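Local structure of alcohol dehydrogenase (Thermus thermophilus, 2EIH) at residues R9-L15 / V46-V50; A36-N40 / A63-G67; D241-L246 / A264-Y270. The protein probably works as a zinc-containing, NAD(P)-dependent oxidoreductase of the medium-chain alcohol dehydrogenase family. All blocks are in the same frame, centred on the assembly; numbering follows the deposited sequence.

Contact 1 of 3, residues R9-L15 / V46-V50; sequences RGGPEVL and VRKGV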
loop_
_atom_site.group_PDB
_atom_site.type_symbol
_atom_site.label_atom_id
_atom_site.label_comp_id
_atom_site.label_asym_id
_atom_site.label_seq_id
_atom_site.Cartn_x
_atom_site.Cartn_y
_atom_site.Cartn_z
ATOM N N ARG A 9 28.020 -16.856 31.419
ATOM C CA ARG A 9 26.780 -16.092 31.505
ATOM C C ARG A 9 26.479 -15.676 32.941
ATOM O O ARG A 9 26.653 -16.452 33.880
ATOM C CB ARG A 9 25.628 -16.925 30.940
ATOM C CG ARG A 9 25.885 -17.395 29.513
ATOM C CD ARG A 9 24.661 -18.031 28.874
ATOM N NE ARG A 9 24.899 -18.372 27.474
ATOM C CZ ARG A 9 25.687 -19.364 27.067
ATOM N NH1 ARG A 9 25.849 -19.599 25.770
ATOM N NH2 ARG A 9 26.304 -20.135 27.953
ATOM N N GLY A 10 26.030 -14.438 33.108
ATOM C CA GLY A 10 25.714 -13.950 34.434
ATOM C C GLY A 10 25.641 -12.439 34.522
ATOM O O GLY A 10 25.088 -11.771 33.644
ATOM N N GLY A 11 26.199 -11.903 35.603
ATOM C CA GLY A 11 26.193 -10.472 35.811
ATOM C C GLY A 11 27.220 -9.789 34.939
ATOM O O GLY A 11 28.063 -10.445 34.349
ATOM N N PRO A 12 27.178 -8.455 34.845
ATOM C CA PRO A 12 28.147 -7.735 34.013
ATOM C C PRO A 12 29.607 -8.085 34.303
ATOM O O PRO A 12 30.465 -7.933 33.434
ATOM C CB PRO A 12 27.818 -6.263 34.286
ATOM C CG PRO A 12 27.208 -6.286 35.656
ATOM C CD PRO A 12 26.340 -7.511 35.607
ATOM N N GLU A 13 29.875 -8.579 35.510
ATOM C CA GLU A 13 31.229 -8.957 35.910
ATOM C C GLU A 13 31.821 -10.082 35.057
ATOM O O GLU A 13 33.031 -10.303 35.084
ATOM C CB GLU A 13 31.252 -9.362 37.389
ATOM C CG GLU A 13 30.153 -10.341 37.769
ATOM C CD GLU A 13 30.183 -10.727 39.236
ATOM O OE1 GLU A 13 30.202 -9.821 40.098
ATOM O OE2 GLU A 13 30.174 -11.939 39.533
ATOM N N VAL A 14 30.982 -10.787 34.301
ATOM C CA VAL A 14 31.483 -11.871 33.462
ATOM C C VAL A 14 32.219 -11.296 32.258
ATOM O O VAL A 14 32.874 -12.029 31.519
ATOM C CB VAL A 14 30.351 -12.802 32.924
ATOM C CG1 VAL A 14 29.464 -13.270 34.057
ATOM C CG2 VAL A 14 29.537 -12.085 31.852
ATOM N N LEU A 15 32.096 -9.989 32.050
ATOM C CA LEU A 15 32.763 -9.331 30.925
ATOM C C LEU A 15 34.198 -8.961 31.313
ATOM O O LEU A 15 34.427 -8.181 32.237
ATOM C CB LEU A 15 31.984 -8.076 30.499
ATOM C CG LEU A 15 30.584 -8.305 29.918
ATOM C CD1 LEU A 15 29.847 -6.985 29.782
ATOM C CD2 LEU A 15 30.690 -8.992 28.564
ATOM N N VAL A 46 22.175 -11.463 26.000
ATOM C CA VAL A 46 23.141 -12.496 25.669
ATOM C C VAL A 46 24.043 -12.736 26.870
ATOM O O VAL A 46 24.389 -13.878 27.168
ATOM C CB VAL A 46 23.995 -12.111 24.450
ATOM C CG1 VAL A 46 25.060 -13.170 24.205
ATOM C CG2 VAL A 46 23.102 -11.986 23.222
ATOM N N ARG A 47 24.409 -11.667 27.574
ATOM C CA ARG A 47 25.264 -11.807 28.746
ATOM C C ARG A 47 24.583 -12.610 29.850
ATOM O O ARG A 47 25.184 -13.510 30.432
ATOM C CB ARG A 47 25.673 -10.433 29.293
ATOM C CG ARG A 47 26.291 -10.521 30.689
ATOM C CD ARG A 47 26.794 -9.197 31.228
ATOM N NE ARG A 47 25.779 -8.151 31.355
ATOM C CZ ARG A 47 24.822 -8.102 32.277
ATOM N NH1 ARG A 47 23.973 -7.082 32.276
ATOM N NH2 ARG A 47 24.701 -9.058 33.187
ATOM N N LYS A 48 23.332 -12.277 30.148
ATOM C CA LYS A 48 22.594 -12.981 31.193
ATOM C C LYS A 48 22.301 -14.429 30.826
ATOM O O LYS A 48 22.137 -15.273 31.703
ATOM C CB LYS A 48 21.278 -12.269 31.492
ATOM C CG LYS A 48 21.439 -10.982 32.259
ATOM C CD LYS A 48 20.089 -10.353 32.538
ATOM C CE LYS A 48 20.224 -9.230 33.544
ATOM N NZ LYS A 48 18.934 -8.529 33.775
ATOM N N GLY A 49 22.232 -14.716 29.530
ATOM C CA GLY A 49 21.955 -16.072 29.094
ATOM C C GLY A 49 20.524 -16.223 28.616
ATOM O O GLY A 49 20.116 -17.292 28.163
ATOM N N VAL A 50 19.764 -15.141 28.713
ATOM C CA VAL A 50 18.378 -15.131 28.290
ATOM C C VAL A 50 18.251 -15.266 26.781
ATOM O O VAL A 50 17.215 -15.686 26.271
ATOM C CB VAL A 50 17.700 -13.831 28.712
ATOM C CG1 VAL A 50 16.207 -13.917 28.449
ATOM C CG2 VAL A 50 17.979 -13.556 30.176
#
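In the GroES-like part of this alcohol dehydrogenase, the loop between strands 2-6 and 15-19 lies against the C-terminal end of helix 41-48. Main-chain bonding comes first: Gly10 N donates to Arg47 O (3.0 Å), and Arg9 CA adds a CA-H...O contact to the same oxygen at 3.2 Å. Gly10 adopts backbone angles that would press any side chain against the preceding carbonyl, so glycine suits the turn. Gly49 leaves the helix with a phi of 104°, and a CB there would collide with Arg9 CD, which lies 3.3 Å from Gly49 CA. Apolar contact falls to the aliphatic part of Arg47, whose CG is 3.8 Å from Val14 CG2 and whose CD is 4.0 Å from Leu15 CD1. The charged ends have further partners: Arg9 NH1 binds Leu55 O, while Arg47 forms a salt bridge with Glu330 and a hydrogen bond with His326, both of helix 322-330. The edge of the Arg47 guanidinium also meets the loop, where NH2 donates to Gly10 O at 2.8 Å.

Contact 2 of 3, residues A36-N40 / A63-G67; sequences AAALN and ADGSG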
loop_
_atom_site.group_PDB
_atom_site.type_symbol
_atom_site.label_atom_id
_atom_site.label_comp_id
_atom_site.label_asym_id
_atom_site.label_seq_id
_atom_site.Cartn_x
_atom_site.Cartn_y
_atom_site.Cartn_z
ATOM N N ALA A 36 34.560 2.698 17.879
ATOM C CA ALA A 36 33.537 2.779 18.890
ATOM C C ALA A 36 32.533 1.653 18.716
ATOM O O ALA A 36 32.211 1.256 17.594
ATOM C CB ALA A 36 32.828 4.131 18.800
ATOM N N ALA A 37 32.062 1.118 19.835
ATOM C CA ALA A 37 31.058 0.068 19.816
ATOM C C ALA A 37 29.958 0.583 20.721
ATOM O O ALA A 37 30.205 0.936 21.880
ATOM C CB ALA A 37 31.622 -1.225 20.359
ATOM N N ALA A 38 28.751 0.653 20.180
ATOM C CA ALA A 38 27.616 1.132 20.942
ATOM C C ALA A 38 26.981 -0.045 21.646
ATOM O O ALA A 38 26.938 -1.150 21.110
ATOM C CB ALA A 38 26.599 1.806 20.020
ATOM N N LEU A 39 26.488 0.205 22.854
ATOM C CA LEU A 39 25.856 -0.818 23.677
ATOM C C LEU A 39 24.352 -0.915 23.456
ATOM O O LEU A 39 23.658 0.095 23.433
ATOM C CB LEU A 39 26.115 -0.519 25.155
ATOM C CG LEU A 39 27.361 -1.048 25.863
ATOM C CD1 LEU A 39 28.635 -0.712 25.117
ATOM C CD2 LEU A 39 27.387 -0.457 27.281
ATOM N N ASN A 40 23.850 -2.136 23.306
ATOM C CA ASN A 40 22.416 -2.368 23.126
ATOM C C ASN A 40 21.875 -3.339 24.181
ATOM O O ASN A 40 22.619 -4.154 24.725
ATOM C CB ASN A 40 22.146 -2.888 21.715
ATOM C CG ASN A 40 22.226 -1.796 20.683
ATOM O OD1 ASN A 40 23.180 -1.711 19.914
ATOM N ND2 ASN A 40 21.219 -0.939 20.668
ATOM N N ALA A 63 26.766 -5.291 18.601
ATOM C CA ALA A 63 26.080 -5.264 17.316
ATOM C C ALA A 63 26.402 -3.954 16.592
ATOM O O ALA A 63 26.667 -3.942 15.389
ATOM C CB ALA A 63 24.563 -5.418 17.516
ATOM N N ASP A 64 26.394 -2.853 17.334
ATOM C CA ASP A 64 26.693 -1.544 16.768
ATOM C C ASP A 64 28.183 -1.229 16.791
ATOM O O ASP A 64 28.883 -1.526 17.762
ATOM C CB ASP A 64 25.969 -0.463 17.549
ATOM C CG ASP A 64 24.674 -0.076 16.913
ATOM O OD1 ASP A 64 23.759 0.330 17.657
ATOM O OD2 ASP A 64 24.583 -0.163 15.662
ATOM N N GLY A 65 28.665 -0.601 15.728
ATOM C CA GLY A 65 30.063 -0.249 15.681
ATOM C C GLY A 65 30.415 0.653 14.523
ATOM O O GLY A 65 29.719 0.713 13.507
ATOM N N SER A 66 31.506 1.385 14.685
ATOM C CA SER A 66 31.984 2.256 13.625
ATOM C C SER A 66 33.484 2.135 13.639
ATOM O O SER A 66 34.064 1.763 14.646
ATOM C CB SER A 66 31.554 3.710 13.856
ATOM O OG SER A 66 32.092 4.219 15.050
ATOM N N GLY A 67 34.114 2.438 12.517
ATOM C CA GLY A 67 35.548 2.344 12.474
ATOM C C GLY A 67 36.084 2.656 11.100
ATOM O O GLY A 67 35.421 3.304 10.285
HETATM O O HOH W 1 25.565 -3.690 20.538
#
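Four side chains share one face of this buried antiparallel ladder: Ala36 and Ala38 from strand 29-38, and Asp64 and Ser66 from strand 64-72. The alanines and Ser66 are small, and Ala36 and Ser66 pack on Ala144 and Ala145 of helix 141-146; Asp64 meets Pro148 of helix 148-161. Ala38 CB comes within 3.4 Å of Asp64 CB, and Ala36 CB lies 3.8 Å from Ser66 OG. Ser66 takes the p rotamer, with its hydroxyl bound to Phe141 O. The chi1 of Asp64 (-96°) lies between the usual wells; its OD2 accepts from Leu149 N, which satisfies that oxygen in a buried place. Ala37 points to the other face, where Gly65 across from it adds no side chain and the CA atoms stand 4.3 Å apart.

The axes of strands 36-38 and 64-67 run nearly antiparallel (164° between N-to-C directions). Ser66 N donates to Ala36 O (3.0 Å), the return bond from Ala36 N to Ser66 O is weak (3.4 Å), and Ala38 N reaches Asp64 O at 3.3 Å. Beyond the paired residues a water takes over, accepting from Ala63 N (2.8 Å) and lying 2.9 Å from Ala38 O. Such neighbouring antiparallel strands belong to the GroES-like domain of medium-chain dehydrogenases.

Contact 3 of 3, residues D241-L246 / A264-Y270; sequences DHTGAL and AGASSGY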
loop_
_atom_site.group_PDB
_atom_site.type_symbol
_atom_site.label_atom_id
_atom_site.label_comp_id
_atom_site.label_asym_id
_atom_site.label_seq_id
_atom_site.Cartn_x
_atom_site.Cartn_y
_atom_site.Cartn_z
ATOM N N ASP A 241 6.205 2.365 21.260
ATOM C CA ASP A 241 6.472 1.872 22.600
ATOM C C ASP A 241 7.590 0.827 22.612
ATOM O O ASP A 241 7.596 -0.086 21.791
ATOM C CB ASP A 241 5.195 1.258 23.171
ATOM C CG ASP A 241 5.298 0.989 24.648
ATOM O OD1 ASP A 241 4.371 0.390 25.222
ATOM O OD2 ASP A 241 6.314 1.385 25.240
ATOM N N HIS A 242 8.538 0.949 23.534
ATOM C CA HIS A 242 9.624 -0.029 23.602
ATOM C C HIS A 242 9.707 -0.618 24.998
ATOM O O HIS A 242 10.648 -1.335 25.325
ATOM C CB HIS A 242 10.970 0.611 23.260
ATOM C CG HIS A 242 11.448 1.582 24.292
ATOM N ND1 HIS A 242 10.947 2.862 24.399
ATOM C CD2 HIS A 242 12.349 1.449 25.295
ATOM C CE1 HIS A 242 11.517 3.474 25.420
ATOM N NE2 HIS A 242 12.372 2.636 25.982
ATOM N N THR A 243 8.723 -0.300 25.825
ATOM C CA THR A 243 8.710 -0.807 27.180
ATOM C C THR A 243 7.522 -1.741 27.376
ATOM O O THR A 243 7.695 -2.943 27.595
ATOM C CB THR A 243 8.657 0.354 28.194
ATOM O OG1 THR A 243 7.477 1.143 27.981
ATOM C CG2 THR A 243 9.888 1.238 28.028
ATOM N N GLY A 244 6.315 -1.188 27.274
ATOM C CA GLY A 244 5.107 -1.978 27.435
ATOM C C GLY A 244 5.127 -2.840 28.681
ATOM O O GLY A 244 5.984 -2.682 29.551
ATOM N N ALA A 245 4.169 -3.753 28.767
ATOM C CA ALA A 245 4.069 -4.664 29.900
ATOM C C ALA A 245 4.156 -3.946 31.242
ATOM O O ALA A 245 4.614 -4.518 32.234
ATOM C CB ALA A 245 5.157 -5.724 29.807
ATOM N N LEU A 246 3.723 -2.693 31.273
ATOM C CA LEU A 246 3.745 -1.924 32.505
ATOM C C LEU A 246 2.851 -0.708 32.373
ATOM O O LEU A 246 2.003 -0.456 33.233
ATOM C CB LEU A 246 5.172 -1.494 32.844
ATOM C CG LEU A 246 5.337 -0.584 34.074
ATOM C CD1 LEU A 246 4.572 -1.137 35.270
ATOM C CD2 LEU A 246 6.815 -0.463 34.394
ATOM N N ALA A 264 8.537 -2.392 20.154
ATOM C CA ALA A 264 9.887 -2.870 19.895
ATOM C C ALA A 264 10.236 -4.119 20.691
ATOM O O ALA A 264 9.830 -5.232 20.344
ATOM C CB ALA A 264 10.884 -1.768 20.207
ATOM N N GLY A 265 11.009 -3.926 21.753
ATOM C CA GLY A 265 11.417 -5.039 22.584
ATOM C C GLY A 265 10.791 -4.942 23.957
ATOM O O GLY A 265 11.480 -5.052 24.973
ATOM N N ALA A 266 9.479 -4.731 23.984
ATOM C CA ALA A 266 8.751 -4.614 25.241
ATOM C C ALA A 266 8.736 -5.938 26.004
ATOM O O ALA A 266 7.696 -6.591 26.113
ATOM C CB ALA A 266 7.325 -4.137 24.982
ATOM N N SER A 267 9.897 -6.326 26.525
ATOM C CA SER A 267 10.034 -7.556 27.292
ATOM C C SER A 267 10.087 -7.201 28.774
ATOM O O SER A 267 10.979 -7.646 29.497
ATOM C CB SER A 267 11.315 -8.297 26.891
ATOM O OG SER A 267 11.487 -9.484 27.658
ATOM N N SER A 268 9.129 -6.392 29.216
ATOM C CA SER A 268 9.071 -5.966 30.607
ATOM C C SER A 268 8.638 -7.116 31.515
ATOM O O SER A 268 8.692 -8.283 31.121
ATOM C CB SER A 268 8.111 -4.782 30.756
ATOM O OG SER A 268 8.211 -4.191 32.045
ATOM N N GLY A 269 8.205 -6.783 32.729
ATOM C CA GLY A 269 7.788 -7.798 33.683
ATOM C C GLY A 269 6.450 -8.462 33.414
ATOM O O GLY A 269 6.223 -9.034 32.346
ATOM N N TYR A 270 5.561 -8.394 34.401
ATOM C CA TYR A 270 4.240 -8.995 34.294
ATOM C C TYR A 270 3.512 -8.493 33.056
ATOM O O TYR A 270 3.887 -7.480 32.464
ATOM C CB TYR A 270 3.402 -8.666 35.533
ATOM C CG TYR A 270 2.867 -7.246 35.565
ATOM C CD1 TYR A 270 3.732 -6.149 35.561
ATOM C CD2 TYR A 270 1.492 -6.999 35.585
ATOM C CE1 TYR A 270 3.239 -4.841 35.577
ATOM C CE2 TYR A 270 0.990 -5.697 35.600
ATOM C CZ TYR A 270 1.867 -4.627 35.595
ATOM O OH TYR A 270 1.369 -3.345 35.604
#
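Two irregular loops run side by side here and bury 443 Å² between them, yet a single hydrogen bond joins them, from Ala264 N to Asp241 O (3.0 Å). It continues the pairing of parallel strands 236-241 and 259-263 just where they end; beyond it the loops touch through small side chains and bare backbone.

Asp241 organises its own loop. Its OD2 accepts from Thr243 N at 3.0 Å, making an Asx turn, and also from Thr243 OG1 at 3.0 Å; an aspartate and a threonine two residues on suit such a turn well. Gly244 and Ala245 follow with positive phi. At Gly244 a CB would lie tight against that of Ala266, so the lack of a side chain fits, whereas Ala245 accepts a left-handed helical conformation and directs its methyl at the facing loop, CB to Ser268 CB 3.2 Å.

In the facing loop, Ala266 is the centre of an inverse gamma turn closed by Ser267 N to Gly265 O (2.6 Å). Alanines let the chains approach closely: Ala264 CB sits 3.9 Å from His242 CB. At the outer end, Leu246 CD1 meets the edge of the Tyr270 ring, 3.9 Å from CE1. A second subunit packs here, its Phe276 on Ala245 and its Phe280 on Ala266.

The loops follow neighbouring strands of the six-stranded parallel sheet of the Rossmann fold, order 3-2-1-4-5-6; in related dehydrogenases the dinucleotide cofactor binds at the C-terminal ends of its strands.

Overall arrangement
Contacts 1 and 2 are interlocked along the chain: their segments alternate (9-15, 36-40, 46-50, 63-67), and helix 41-48 follows strand 29-38. Their centres are 18 Å apart and their nearest atoms about 7 Å apart. Contact 3 follows later, in the Rossmann-type part. Its centre is 21 Å from that of contact 1 and 24 Å from that of contact 2, on the opposite side of the chain's centre from the latter, and none of the three touches another. In relatives the active site lies in the cleft between these two parts. The zinc held by Cys93, Cys96, Cys99 and Cys107 is remote from all three contacts; a four-cysteine site of this kind is structural in related alcohol dehydrogenases.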